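Local coordinates for protein putative peptidase M23 (Pseudomonas aeruginosa PAO1, PDB 2HSI) that probably acts as a zinc-dependent metalloendopeptidase of the M23 family, carrying one zinc ion bound by three histidines and an aspartate, at residues Ile193-Ala198 against Gln238-Gly243; Val201-Asp206 against Thr213-His218; Ile223-His228 against His261-Leu266. All blocks are in the same frame, centred on the assembly; numbering follows the deposited sequence. Where two conformers were deposited one is given.

The three contacts illustrate how an antiparallel sheet of an M23 peptidase supplies part of a zinc site, His-261 being one of its four ligands. Interaction 3 holds His-261, and interaction 2 lies next to it, the centres about 9 Å apart; Val-216 N reaches Ser-224 O at 2.8 Å, a probable hydrogen bond between neighbouring strands. In interaction 2 the side chain of Thr-213 is about 12 Å from the zinc. Interaction 1 packs the chain leaving strand 192-194 against the turn after strand 239-240 and encloses interaction 2 along the chain; Ala-198 O lies 2.9 Å from His-218 ND1, probably hydrogen-bonded. Pro-196 CG reaches Trp-262 CZ2 at 3.7 Å, linking interactions 1 and 3.

Interaction 1 of 3, residues Ile193-Ala198 against Gln238-Gly243; sequences IKAPAA and QQVPRG
The flat carbonyl group of Ala-195 meets Gly-243 within its own plane: Gly-243 N donates to a lone pair of Ala-195 O at 2.7 Å, with an angle of 162° at the hydrogen. This bond joins two loop segments in the M23 peptidase fold, one leaving strand 192-194 and the other running from strand 239-240 toward strand 245-248. The guanidinium of Arg-242 is a second flat group, and Pro-196 O approaches it obliquely. Arg-242 CG is anti to the backbone N (chi1 174°), which brings it to 3.8 Å from Pro-196 O. From there the chain runs extended to NE, and NH2 forms a salt bridge with Asp-155. Lys-194 follows a similar plan: its CG rests 3.4 Å from Gly-243 O, the chain then bends, and NZ forms a salt bridge with Asp-159 OD2. Both long side chains therefore give their aliphatic parts to the contact and send their charges to partners beyond it. Between the segments, Ala-195 CB packs on Pro-241 O at 3.4 Å and touches Val-240 CG2 at 4.1 Å. The ring of Pro-196 turns from this contact toward strands 222-229 and 260-266. At the other end, Ala-198 CA makes a CA-H...O contact with Val-240 O at 3.3 Å, and Ala-198 CB lies 3.4 Å from that same oxygen.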
ATOM      1  N   ILE A 193      -8.629  14.612   2.928  1.00 24.24           N
ATOM      2  CA  ILE A 193      -7.792  13.409   2.945  1.00 27.11           C
ATOM      3  C   ILE A 193      -6.387  13.800   2.523  1.00 21.58           C
ATOM      4  O   ILE A 193      -6.197  14.360   1.445  1.00 22.30           O
ATOM      5  CB  ILE A 193      -8.347  12.295   2.007  1.00 25.47           C
ATOM      6  CG1 ILE A 193      -9.751  11.873   2.456  1.00 29.43           C
ATOM      7  CG2 ILE A 193      -7.422  11.068   1.999  1.00 24.71           C
ATOM      8  CD1 ILE A 193     -10.484  10.981   1.455  1.00 25.25           C
ATOM      9  N   LYS A 194      -5.418  13.507   3.384  1.00 21.73           N
ATOM     10  CA  LYS A 194      -4.031  13.896   3.147  1.00 19.91           C
ATOM     11  C   LYS A 194      -3.140  12.709   2.773  1.00 18.03           C
ATOM     12  O   LYS A 194      -3.346  11.604   3.266  1.00 21.82           O
ATOM     13  CB  LYS A 194      -3.480  14.673   4.342  1.00 24.47           C
ATOM     14  CG  LYS A 194      -4.154  16.039   4.547  1.00 31.23           C
ATOM     15  CD  LYS A 194      -4.100  16.492   5.998  1.00 51.61           C
ATOM     16  CE  LYS A 194      -5.174  15.802   6.835  1.00 65.28           C
ATOM     17  NZ  LYS A 194      -5.099  16.175   8.273  1.00 68.68           N
ATOM     18  N   ALA A 195      -2.183  12.944   1.872  1.00 20.65           N
ATOM     19  CA  ALA A 195      -1.212  11.913   1.468  1.00 17.97           C
ATOM     20  C   ALA A 195      -0.416  11.428   2.680  1.00 15.07           C
ATOM     21  O   ALA A 195       0.212  12.234   3.373  1.00 18.43           O
ATOM     22  CB  ALA A 195      -0.281  12.447   0.402  1.00 20.83           C
ATOM     23  N   PRO A 196      -0.474  10.115   2.967  1.00 18.54           N
ATOM     24  CA  PRO A 196       0.260   9.510   4.098  1.00 16.26           C
ATOM     25  C   PRO A 196       1.785   9.580   3.951  1.00 20.60           C
ATOM     26  O   PRO A 196       2.502   9.566   4.962  1.00 19.82           O
ATOM     27  CB  PRO A 196      -0.204   8.041   4.070  1.00 25.17           C
ATOM     28  CG  PRO A 196      -1.485   8.042   3.305  1.00 23.25           C
ATOM     29  CD  PRO A 196      -1.293   9.112   2.258  1.00 22.19           C
ATOM     30  N   ALA A 197       2.249   9.620   2.700  1.00 19.57           N
ATOM     31  CA  ALA A 197       3.647   9.854   2.318  1.00 19.78           C
ATOM     32  C   ALA A 197       3.612  10.567   0.983  1.00 15.42           C
ATOM     33  O   ALA A 197       2.558  10.614   0.341  1.00 18.95           O
ATOM     34  CB  ALA A 197       4.401   8.525   2.163  1.00 21.19           C
ATOM     35  N   ALA A 198       4.758  11.075   0.525  1.00 18.74           N
ATOM     36  CA  ALA A 198       4.828  11.691  -0.809  1.00 15.72           C
ATOM     37  C   ALA A 198       4.592  10.645  -1.889  1.00 19.55           C
ATOM     38  O   ALA A 198       4.779   9.452  -1.662  1.00 16.09           O
ATOM     39  CB  ALA A 198       6.164  12.387  -1.031  1.00 13.87           C
ATOM     40  N   GLN A 238       0.197  13.873 -10.993  1.00 17.33           N
ATOM     41  CA  GLN A 238       0.635  14.918 -10.054  1.00 19.27           C
ATOM     42  C   GLN A 238       1.498  14.368  -8.919  1.00 18.79           C
ATOM     43  O   GLN A 238       1.175  13.351  -8.305  1.00 15.30           O
ATOM     44  CB  GLN A 238      -0.561  15.670  -9.463  1.00 18.87           C
ATOM     45  CG  GLN A 238      -0.186  16.857  -8.572  1.00 19.70           C
ATOM     46  CD  GLN A 238      -1.377  17.641  -8.089  1.00 19.38           C
ATOM     47  OE1 GLN A 238      -2.471  17.546  -8.646  1.00 19.69           O
ATOM     48  NE2 GLN A 238      -1.173  18.428  -7.046  1.00 22.55           N
ATOM     49  N   GLN A 239       2.594  15.062  -8.643  1.00 15.84           N
ATOM     50  CA  GLN A 239       3.471  14.685  -7.544  1.00 17.57           C
ATOM     51  C   GLN A 239       3.073  15.463  -6.309  1.00 20.91           C
ATOM     52  O   GLN A 239       3.070  16.698  -6.309  1.00 20.48           O
ATOM     53  CB  GLN A 239       4.939  14.882  -7.929  1.00 18.31           C
ATOM     54  CG  GLN A 239       5.317  14.087  -9.193  1.00 27.33           C
ATOM     55  CD  GLN A 239       6.801  14.117  -9.541  1.00 32.20           C
ATOM     56  OE1 GLN A 239       7.664  14.074  -8.664  1.00 27.10           O
ATOM     57  NE2 GLN A 239       7.101  14.163 -10.839  1.00 28.94           N
ATOM     58  N   VAL A 240       2.691  14.730  -5.269  1.00 16.11           N
ATOM     59  CA  VAL A 240       2.150  15.328  -4.046  1.00 20.96           C
ATOM     60  C   VAL A 240       3.091  15.081  -2.870  1.00 18.15           C
ATOM     61  O   VAL A 240       3.715  14.031  -2.798  1.00 18.03           O
ATOM     62  CB  VAL A 240       0.687  14.837  -3.737  1.00 22.67           C
ATOM     63  CG1 VAL A 240      -0.250  15.223  -4.862  1.00 22.75           C
ATOM     64  CG2 VAL A 240       0.622  13.333  -3.480  1.00 27.36           C
ATOM     65  N   PRO A 241       3.249  16.076  -1.974  1.00 22.47           N
ATOM     66  CA  PRO A 241       4.062  15.819  -0.792  1.00 20.27           C
ATOM     67  C   PRO A 241       3.284  15.018   0.254  1.00 16.14           C
ATOM     68  O   PRO A 241       2.050  14.964   0.199  1.00 15.47           O
ATOM     69  CB  PRO A 241       4.317  17.226  -0.247  1.00 21.50           C
ATOM     70  CG  PRO A 241       3.083  17.987  -0.630  1.00 20.10           C
ATOM     71  CD  PRO A 241       2.710  17.454  -1.990  1.00 17.85           C
ATOM     72  N   ARG A 242       4.001  14.448   1.218  1.00 18.22           N
ATOM     73  CA  ARG A 242       3.379  13.934   2.444  1.00 18.18           C
ATOM     74  C   ARG A 242       2.523  15.049   3.074  1.00 24.78           C
ATOM     75  O   ARG A 242       3.002  16.161   3.284  1.00 18.26           O
ATOM     76  CB  ARG A 242       4.462  13.470   3.408  1.00 19.42           C
ATOM     77  CG  ARG A 242       3.998  13.035   4.778  1.00 17.60           C
ATOM     78  CD  ARG A 242       5.237  12.666   5.580  1.00 26.92           C
ATOM     79  NE  ARG A 242       4.939  12.271   6.952  1.00 31.36           N
ATOM     80  CZ  ARG A 242       5.858  11.934   7.853  1.00 38.04           C
ATOM     81  NH1 ARG A 242       7.153  11.943   7.541  1.00 29.46           N
ATOM     82  NH2 ARG A 242       5.482  11.583   9.073  1.00 32.50           N
ATOM     83  N   GLY A 243       1.248  14.758   3.328  1.00 21.70           N
ATOM     84  CA  GLY A 243       0.331  15.769   3.858  1.00 21.27           C
ATOM     85  C   GLY A 243      -0.443  16.571   2.826  1.00 19.88           C
ATOM     86  O   GLY A 243      -1.338  17.333   3.187  1.00 21.79           O
TER

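Interaction 2 of 3, residues Val201-Asp206 against Thr213-His218; sequences VILIGD and TVFVDH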
ATOM      1  N   VAL A 201       0.253  10.593  -8.230  1.00 17.75           N
ATOM      2  CA  VAL A 201      -1.102  10.110  -8.535  1.00 16.44           C
ATOM      3  C   VAL A 201      -1.038   9.286  -9.825  1.00 15.18           C
ATOM      4  O   VAL A 201      -0.764   9.822 -10.893  1.00 17.62           O
ATOM      5  CB  VAL A 201      -2.115  11.275  -8.660  1.00 22.17           C
ATOM      6  CG1 VAL A 201      -3.528  10.740  -8.906  1.00 19.88           C
ATOM      7  CG2 VAL A 201      -2.087  12.150  -7.395  1.00 15.61           C
ATOM      8  N   ILE A 202      -1.231   7.975  -9.703  1.00 15.72           N
ATOM      9  CA  ILE A 202      -1.109   7.072 -10.848  1.00 16.81           C
ATOM     10  C   ILE A 202      -2.459   6.555 -11.356  1.00 17.80           C
ATOM     11  O   ILE A 202      -2.523   5.895 -12.405  1.00 15.97           O
ATOM     12  CB  ILE A 202      -0.157   5.881 -10.556  1.00 16.10           C
ATOM     13  CG1 ILE A 202      -0.624   5.084  -9.330  1.00 12.25           C
ATOM     14  CG2 ILE A 202       1.279   6.398 -10.411  1.00 18.73           C
ATOM     15  CD1 ILE A 202      -0.058   3.650  -9.226  1.00 16.94           C
ATOM     16  N   LEU A 203      -3.528   6.867 -10.626  1.00 13.70           N
ATOM     17  CA  LEU A 203      -4.887   6.479 -11.062  1.00 19.31           C
ATOM     18  C   LEU A 203      -5.987   7.303 -10.396  1.00 16.33           C
ATOM     19  O   LEU A 203      -5.961   7.542  -9.195  1.00 17.56           O
ATOM     20  CB  LEU A 203      -5.142   4.970 -10.846  1.00 19.92           C
ATOM     21  CG  LEU A 203      -6.440   4.357 -11.408  1.00 23.17           C
ATOM     22  CD1 LEU A 203      -6.609   4.653 -12.884  1.00 31.34           C
ATOM     23  CD2 LEU A 203      -6.518   2.864 -11.172  1.00 21.12           C
ATOM     24  N   ILE A 204      -6.929   7.762 -11.214  1.00 13.71           N
ATOM     25  CA  ILE A 204      -8.121   8.460 -10.758  1.00 16.41           C
ATOM     26  C   ILE A 204      -9.279   7.810 -11.506  1.00 18.44           C
ATOM     27  O   ILE A 204      -9.222   7.633 -12.717  1.00 17.28           O
ATOM     28  CB  ILE A 204      -8.057   9.981 -11.051  1.00 15.99           C
ATOM     29  CG1 ILE A 204      -7.057  10.662 -10.115  1.00 19.37           C
ATOM     30  CG2 ILE A 204      -9.438  10.655 -10.886  1.00 22.81           C
ATOM     31  CD1 ILE A 204      -6.777  12.130 -10.476  1.00 26.76           C
ATOM     32  N   GLY A 205     -10.298   7.398 -10.775  1.00 18.32           N
ATOM     33  CA  GLY A 205     -11.468   6.827 -11.414  1.00 16.57           C
ATOM     34  C   GLY A 205     -12.740   7.207 -10.697  1.00 20.07           C
ATOM     35  O   GLY A 205     -12.714   7.724  -9.584  1.00 19.12           O
ATOM     36  N   ASP A 206     -13.852   6.980 -11.379  1.00 24.24           N
ATOM     37  CA  ASP A 206     -15.162   7.071 -10.760  0.50 23.18           C
ATOM     38  C   ASP A 206     -15.821   5.744 -11.073  1.00 21.45           C
ATOM     39  O   ASP A 206     -16.403   5.548 -12.143  1.00 21.17           O
ATOM     40  CB  ASP A 206     -15.976   8.254 -11.294  0.50 24.61           C
ATOM     41  CG  ASP A 206     -17.096   8.681 -10.341  0.50 29.06           C
ATOM     42  OD1 ASP A 206     -17.648   7.832  -9.604  0.50 27.46           O
ATOM     43  OD2 ASP A 206     -17.439   9.882 -10.327  0.50 34.42           O
ATOM     44  N   THR A 213     -12.114   7.388  -6.779  1.00 15.96           N
ATOM     45  CA  THR A 213     -10.996   6.587  -6.300  1.00 18.36           C
ATOM     46  C   THR A 213      -9.723   7.241  -6.757  1.00 17.85           C
ATOM     47  O   THR A 213      -9.650   7.691  -7.893  1.00 18.98           O
ATOM     48  CB  THR A 213     -11.079   5.138  -6.850  1.00 18.48           C
ATOM     49  OG1 THR A 213     -12.326   4.557  -6.461  1.00 19.32           O
ATOM     50  CG2 THR A 213      -9.930   4.252  -6.319  1.00 17.59           C
ATOM     51  N   VAL A 214      -8.739   7.315  -5.859  1.00 16.67           N
ATOM     52  CA  VAL A 214      -7.425   7.848  -6.188  1.00 19.71           C
ATOM     53  C   VAL A 214      -6.307   6.917  -5.682  1.00 13.26           C
ATOM     54  O   VAL A 214      -6.362   6.444  -4.557  1.00 20.50           O
ATOM     55  CB  VAL A 214      -7.249   9.328  -5.686  1.00 18.42           C
ATOM     56  CG1 VAL A 214      -7.488   9.470  -4.167  1.00 25.38           C
ATOM     57  CG2 VAL A 214      -5.888   9.894  -6.098  1.00 22.42           C
ATOM     58  N   PHE A 215      -5.336   6.631  -6.545  1.00 15.21           N
ATOM     59  CA  PHE A 215      -4.158   5.838  -6.187  1.00 19.36           C
ATOM     60  C   PHE A 215      -2.923   6.739  -6.165  1.00 17.20           C
ATOM     61  O   PHE A 215      -2.665   7.458  -7.133  1.00 15.02           O
ATOM     62  CB  PHE A 215      -3.879   4.758  -7.233  1.00 18.08           C
ATOM     63  CG  PHE A 215      -4.814   3.572  -7.198  1.00 22.74           C
ATOM     64  CD1 PHE A 215      -4.312   2.304  -6.956  1.00 18.69           C
ATOM     65  CD2 PHE A 215      -6.163   3.701  -7.499  1.00 22.96           C
ATOM     66  CE1 PHE A 215      -5.143   1.192  -6.980  1.00 18.54           C
ATOM     67  CE2 PHE A 215      -6.999   2.593  -7.504  1.00 22.25           C
ATOM     68  CZ  PHE A 215      -6.488   1.343  -7.241  1.00 21.99           C
ATOM     69  N   VAL A 216      -2.158   6.663  -5.075  1.00 16.34           N
ATOM     70  CA  VAL A 216      -0.894   7.390  -4.914  1.00 15.43           C
ATOM     71  C   VAL A 216       0.292   6.418  -4.792  1.00 18.01           C
ATOM     72  O   VAL A 216       0.360   5.589  -3.864  1.00 16.35           O
ATOM     73  CB  VAL A 216      -0.919   8.326  -3.679  1.00 14.35           C
ATOM     74  CG1 VAL A 216       0.407   9.062  -3.532  1.00 17.49           C
ATOM     75  CG2 VAL A 216      -2.061   9.329  -3.776  1.00 14.61           C
ATOM     76  N   ASP A 217       1.210   6.524  -5.744  1.00 14.73           N
ATOM     77  CA  ASP A 217       2.388   5.663  -5.782  1.00 17.23           C
ATOM     78  C   ASP A 217       3.519   6.280  -4.946  1.00 16.83           C
ATOM     79  O   ASP A 217       4.140   7.247  -5.359  1.00 15.37           O
ATOM     80  CB  ASP A 217       2.792   5.425  -7.246  1.00 16.41           C
ATOM     81  CG  ASP A 217       4.079   4.625  -7.401  1.00 17.67           C
ATOM     82  OD1 ASP A 217       4.442   3.878  -6.479  1.00 17.87           O
ATOM     83  OD2 ASP A 217       4.726   4.737  -8.471  1.00 16.59           O
ATOM     84  N   HIS A 218       3.790   5.707  -3.777  1.00 16.62           N
ATOM     85  CA  HIS A 218       4.904   6.185  -2.945  1.00 17.66           C
ATOM     86  C   HIS A 218       6.267   5.712  -3.451  1.00 17.54           C
ATOM     87  O   HIS A 218       7.287   6.189  -2.981  1.00 14.81           O
ATOM     88  CB  HIS A 218       4.707   5.822  -1.463  1.00 12.86           C
ATOM     89  CG  HIS A 218       3.342   6.152  -0.943  1.00 17.42           C
ATOM     90  ND1 HIS A 218       2.862   7.442  -0.877  1.00 15.01           N
ATOM     91  CD2 HIS A 218       2.346   5.357  -0.483  1.00 18.95           C
ATOM     92  CE1 HIS A 218       1.626   7.428  -0.408  1.00 15.91           C
ATOM     93  NE2 HIS A 218       1.295   6.175  -0.149  1.00 19.01           N
TER
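Leu-203 and Phe-215 are an antiparallel hydrogen-bonded pair in the beta hairpin of strands 199-207 and 213-219. Their side chains lie side by side and point the same way; Leu-203 CD2 sits over one face of the Phe-215 ring, 4.1 Å from its centroid in a CH-pi contact. Closer to the backbone, Leu-203 CB reaches Phe-215 CD2 at 3.7 Å. On the other face of the sheet, Val-201 CG1 meets Val-214 CG2 at 3.8 Å, these side chains crossing at about a right angle. A beta bulge shifts the register between Val-201 and Leu-203. There the side chain of Ile-202, with CG1 between the backbone N and the carbonyl carbon (chi1 57°), brings CG1 near Phe-215 CB while CG2 packs at 3.6 Å on Asp-217 CB. The backbone holds this shell in place: Phe-215 N donates to Leu-203 O at 2.9 Å, and Gly-205 and Thr-213 exchange a pair of bonds. Farther out, helix 127-141 covers the Leu-203 and Phe-215 face, Tyr-141 meeting the Phe-215 ring, whereas Val-234 touches both Val-201 and Val-214 on the other face. Asp-217 is held by Ser-145 OG at OD2 and by Gly-219 N at OD1. At the bulge, Leu-203 N is buried by the contact and has no partner in the model, whereas Ile-202 N beside it donates to Phe-215 O.

Interaction 3 of 3, residues Ile223-His228 against His261-Leu266; sequences ISMFCH and HWNVSL. With ZN (zinc ion), chain C.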
ATOM      1  N   ILE A 223       1.974   1.586  -2.308  1.00 13.86           N
ATOM      2  CA  ILE A 223       0.865   2.351  -2.913  1.00 15.14           C
ATOM      3  C   ILE A 223      -0.288   2.557  -1.917  1.00 20.13           C
ATOM      4  O   ILE A 223      -0.727   1.600  -1.258  1.00 20.53           O
ATOM      5  CB  ILE A 223       0.374   1.643  -4.223  1.00 16.08           C
ATOM      6  CG1 ILE A 223       1.438   1.761  -5.340  1.00 15.56           C
ATOM      7  CG2 ILE A 223      -1.012   2.183  -4.712  1.00 15.95           C
ATOM      8  CD1 ILE A 223       1.279   0.788  -6.488  1.00 16.26           C
ATOM      9  N   SER A 224      -0.772   3.798  -1.804  1.00 16.14           N
ATOM     10  CA  SER A 224      -2.029   4.075  -1.096  1.00 18.57           C
ATOM     11  C   SER A 224      -3.178   4.234  -2.088  1.00 18.12           C
ATOM     12  O   SER A 224      -3.022   4.842  -3.149  1.00 16.13           O
ATOM     13  CB  SER A 224      -1.938   5.335  -0.235  1.00 18.62           C
ATOM     14  OG  SER A 224      -1.130   5.120   0.911  1.00 20.83           O
ATOM     15  N   MET A 225      -4.328   3.680  -1.730  1.00 16.28           N
ATOM     16  CA  MET A 225      -5.548   3.876  -2.502  1.00 16.96           C
ATOM     17  C   MET A 225      -6.610   4.437  -1.567  1.00 19.95           C
ATOM     18  O   MET A 225      -6.690   4.039  -0.395  1.00 20.98           O
ATOM     19  CB  MET A 225      -5.998   2.559  -3.150  1.00 19.64           C
ATOM     20  CG  MET A 225      -7.319   2.622  -3.950  1.00 18.35           C
ATOM     21  SD  MET A 225      -8.798   2.515  -2.907  1.00 23.71           S
ATOM     22  CE  MET A 225      -9.772   1.329  -3.839  1.00 25.64           C
ATOM     23  N   PHE A 226      -7.409   5.374  -2.082  1.00 18.25           N
ATOM     24  CA  PHE A 226      -8.546   5.943  -1.346  1.00 19.79           C
ATOM     25  C   PHE A 226      -9.762   5.935  -2.234  1.00 20.03           C
ATOM     26  O   PHE A 226      -9.684   6.356  -3.380  1.00 17.66           O
ATOM     27  CB  PHE A 226      -8.257   7.379  -0.908  1.00 20.68           C
ATOM     28  CG  PHE A 226      -7.040   7.507  -0.064  1.00 24.34           C
ATOM     29  CD1 PHE A 226      -7.119   7.334   1.309  1.00 29.06           C
ATOM     30  CD2 PHE A 226      -5.804   7.766  -0.640  1.00 24.80           C
ATOM     31  CE1 PHE A 226      -5.996   7.430   2.090  1.00 32.33           C
ATOM     32  CE2 PHE A 226      -4.667   7.855   0.150  1.00 33.38           C
ATOM     33  CZ  PHE A 226      -4.767   7.693   1.511  1.00 24.20           C
ATOM     34  N   CYS A 227     -10.892   5.478  -1.704  1.00 20.60           N
ATOM     35  CA  CYS A 227     -12.109   5.400  -2.500  1.00 17.73           C
ATOM     36  C   CYS A 227     -13.328   5.981  -1.774  1.00 20.35           C
ATOM     37  O   CYS A 227     -13.234   6.373  -0.607  1.00 20.99           O
ATOM     38  CB  CYS A 227     -12.352   3.972  -2.976  1.00 20.65           C
ATOM     39  SG  CYS A 227     -12.545   2.779  -1.649  1.00 29.37           S
ATOM     40  N   HIS A 228     -14.447   6.045  -2.503  1.00 27.91           N
ATOM     41  CA  HIS A 228     -15.708   6.687  -2.073  1.00 27.33           C
ATOM     42  C   HIS A 228     -15.596   8.193  -1.820  1.00 22.96           C
ATOM     43  O   HIS A 228     -16.386   8.738  -1.072  1.00 23.65           O
ATOM     44  CB  HIS A 228     -16.334   5.999  -0.841  1.00 27.13           C
ATOM     45  CG  HIS A 228     -16.432   4.509  -0.954  1.00 25.58           C
ATOM     46  ND1 HIS A 228     -17.261   3.886  -1.858  1.00 27.45           N
ATOM     47  CD2 HIS A 228     -15.806   3.520  -0.273  1.00 38.86           C
ATOM     48  CE1 HIS A 228     -17.145   2.575  -1.729  1.00 29.25           C
ATOM     49  NE2 HIS A 228     -16.268   2.327  -0.773  1.00 34.04           N
ATOM     50  N   HIS A 261     -12.272   5.061   3.203  1.00 31.63           N
ATOM     51  CA  HIS A 261     -11.566   3.787   3.041  1.00 29.19           C
ATOM     52  C   HIS A 261     -10.157   4.005   2.494  1.00 26.34           C
ATOM     53  O   HIS A 261      -9.974   4.670   1.471  1.00 23.45           O
ATOM     54  CB  HIS A 261     -12.355   2.824   2.138  1.00 24.72           C
ATOM     55  CG  HIS A 261     -11.728   1.466   1.999  1.00 35.08           C
ATOM     56  ND1 HIS A 261     -12.114   0.383   2.759  1.00 33.36           N
ATOM     57  CD2 HIS A 261     -10.749   1.014   1.181  1.00 39.31           C
ATOM     58  CE1 HIS A 261     -11.396  -0.674   2.421  1.00 34.87           C
ATOM     59  NE2 HIS A 261     -10.556  -0.315   1.466  1.00 36.95           N
ATOM     60  N   TRP A 262      -9.183   3.409   3.177  1.00 23.21           N
ATOM     61  CA  TRP A 262      -7.764   3.498   2.819  1.00 20.03           C
ATOM     62  C   TRP A 262      -7.159   2.105   2.639  1.00 19.60           C
ATOM     63  O   TRP A 262      -7.176   1.290   3.573  1.00 23.26           O
ATOM     64  CB  TRP A 262      -7.017   4.282   3.906  1.00 24.49           C
ATOM     65  CG  TRP A 262      -5.500   4.411   3.753  1.00 17.03           C
ATOM     66  CD1 TRP A 262      -4.784   4.474   2.590  1.00 23.07           C
ATOM     67  CD2 TRP A 262      -4.544   4.533   4.814  1.00 25.03           C
ATOM     68  NE1 TRP A 262      -3.447   4.627   2.863  1.00 18.66           N
ATOM     69  CE2 TRP A 262      -3.272   4.663   4.220  1.00 20.08           C
ATOM     70  CE3 TRP A 262      -4.641   4.541   6.215  1.00 24.25           C
ATOM     71  CZ2 TRP A 262      -2.098   4.793   4.974  1.00 24.21           C
ATOM     72  CZ3 TRP A 262      -3.474   4.666   6.965  1.00 25.16           C
ATOM     73  CH2 TRP A 262      -2.217   4.790   6.339  1.00 24.39           C
ATOM     74  N   ASN A 263      -6.655   1.832   1.433  1.00 20.10           N
ATOM     75  CA  ASN A 263      -5.868   0.621   1.154  1.00 18.95           C
ATOM     76  C   ASN A 263      -4.395   0.946   1.120  1.00 20.34           C
ATOM     77  O   ASN A 263      -4.021   2.001   0.615  1.00 17.58           O
ATOM     78  CB  ASN A 263      -6.237   0.020  -0.207  1.00 17.81           C
ATOM     79  CG  ASN A 263      -7.609  -0.616  -0.217  1.00 26.25           C
ATOM     80  OD1 ASN A 263      -8.036  -1.206   0.772  1.00 24.93           O
ATOM     81  ND2 ASN A 263      -8.307  -0.504  -1.338  1.00 40.31           N
ATOM     82  N   VAL A 264      -3.567   0.039   1.643  1.00 19.24           N
ATOM     83  CA  VAL A 264      -2.113   0.104   1.459  1.00 16.50           C
ATOM     84  C   VAL A 264      -1.665  -1.185   0.788  1.00 20.69           C
ATOM     85  O   VAL A 264      -2.020  -2.277   1.230  1.00 19.04           O
ATOM     86  CB  VAL A 264      -1.335   0.308   2.784  1.00 15.75           C
ATOM     87  CG1 VAL A 264       0.186   0.143   2.563  1.00 17.10           C
ATOM     88  CG2 VAL A 264      -1.617   1.681   3.369  1.00 18.67           C
ATOM     89  N   SER A 265      -0.901  -1.047  -0.289  1.00 15.28           N
ATOM     90  CA  SER A 265      -0.396  -2.187  -1.025  1.00 17.59           C
ATOM     91  C   SER A 265       1.133  -2.172  -1.046  1.00 18.15           C
ATOM     92  O   SER A 265       1.762  -1.111  -1.078  1.00 16.46           O
ATOM     93  CB  SER A 265      -0.970  -2.186  -2.439  1.00 12.88           C
ATOM     94  OG  SER A 265      -0.669  -3.371  -3.169  1.00 18.18           O
ATOM     95  N   LEU A 266       1.708  -3.368  -1.013  1.00 17.39           N
ATOM     96  CA  LEU A 266       3.142  -3.592  -1.199  1.00 19.39           C
ATOM     97  C   LEU A 266       3.255  -4.839  -2.045  1.00 20.07           C
ATOM     98  O   LEU A 266       2.592  -5.840  -1.758  1.00 22.29           O
ATOM     99  CB  LEU A 266       3.846  -3.850   0.138  1.00 16.33           C
ATOM    100  CG  LEU A 266       4.231  -2.692   1.062  1.00 20.63           C
ATOM    101  CD1 LEU A 266       4.500  -3.236   2.460  1.00 21.83           C
ATOM    102  CD2 LEU A 266       5.459  -1.962   0.534  1.00 17.49           C
TER
HETATM  103 ZN    ZN C 283     -13.587   0.314   4.270  1.00 50.48          ZN
HETATM  104  O   HOH W   1     -11.609   7.010   1.403  1.00 31.41           O
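The zinc site of the M23 fold is built partly here: His-261 on strand 260-266 and His-259 just before it form the His-x-His motif, and strand 223-227 pairs antiparallel with strand 260-266. His-261 has CG anti to the backbone N (chi1 -176°), and its ND1 binds the zinc ion at 2.1 Å; His-180, Asp-184 and His-259 complete the site. Cys-227 SG lies obliquely by this imidazole, 3.8 Å from His-261 CD2. Cys-227 N reaches His-261 O in only a weak bond, and a water bridges His-261 N and Cys-227 O. Beyond it, Met-225 with Asn-263 and Ile-223 with Ser-265 are regular hydrogen-bonded pairs. Met-225 lies alongside Asn-263, with SD and CE each 3.4 Å from Asn-263 ND2, while helix 127-141 covers this face.

The other face carries Phe-226 and Trp-262. The planes of the Phe-226 ring and the five-membered ring of Trp-262 lie nearly parallel (8°) but displaced, with little of one ring over the other; Phe-226 CE1 comes tightly to 3.2 Å from Trp-262 CD1. The indole is also fixed at its edge, since Trp-262 NE1 donates to Ser-224 OG at 3.1 Å, nearly straight at 171° and close to the ring plane. Ser-224 OG has a second partner in His-218 NE2, so one buried hydroxyl connects two rings.

Asn-263 is a second-shell residue of the metal site: His-261 NE2 donates to Asn-263 OD1 at 2.8 Å, reaching it from above the carbonyl plane. With the proton on NE2, ND1 is left to the metal; the bond should help to restrain rotation of the imidazole and may polarise it, making ND1 a stronger donor to zinc.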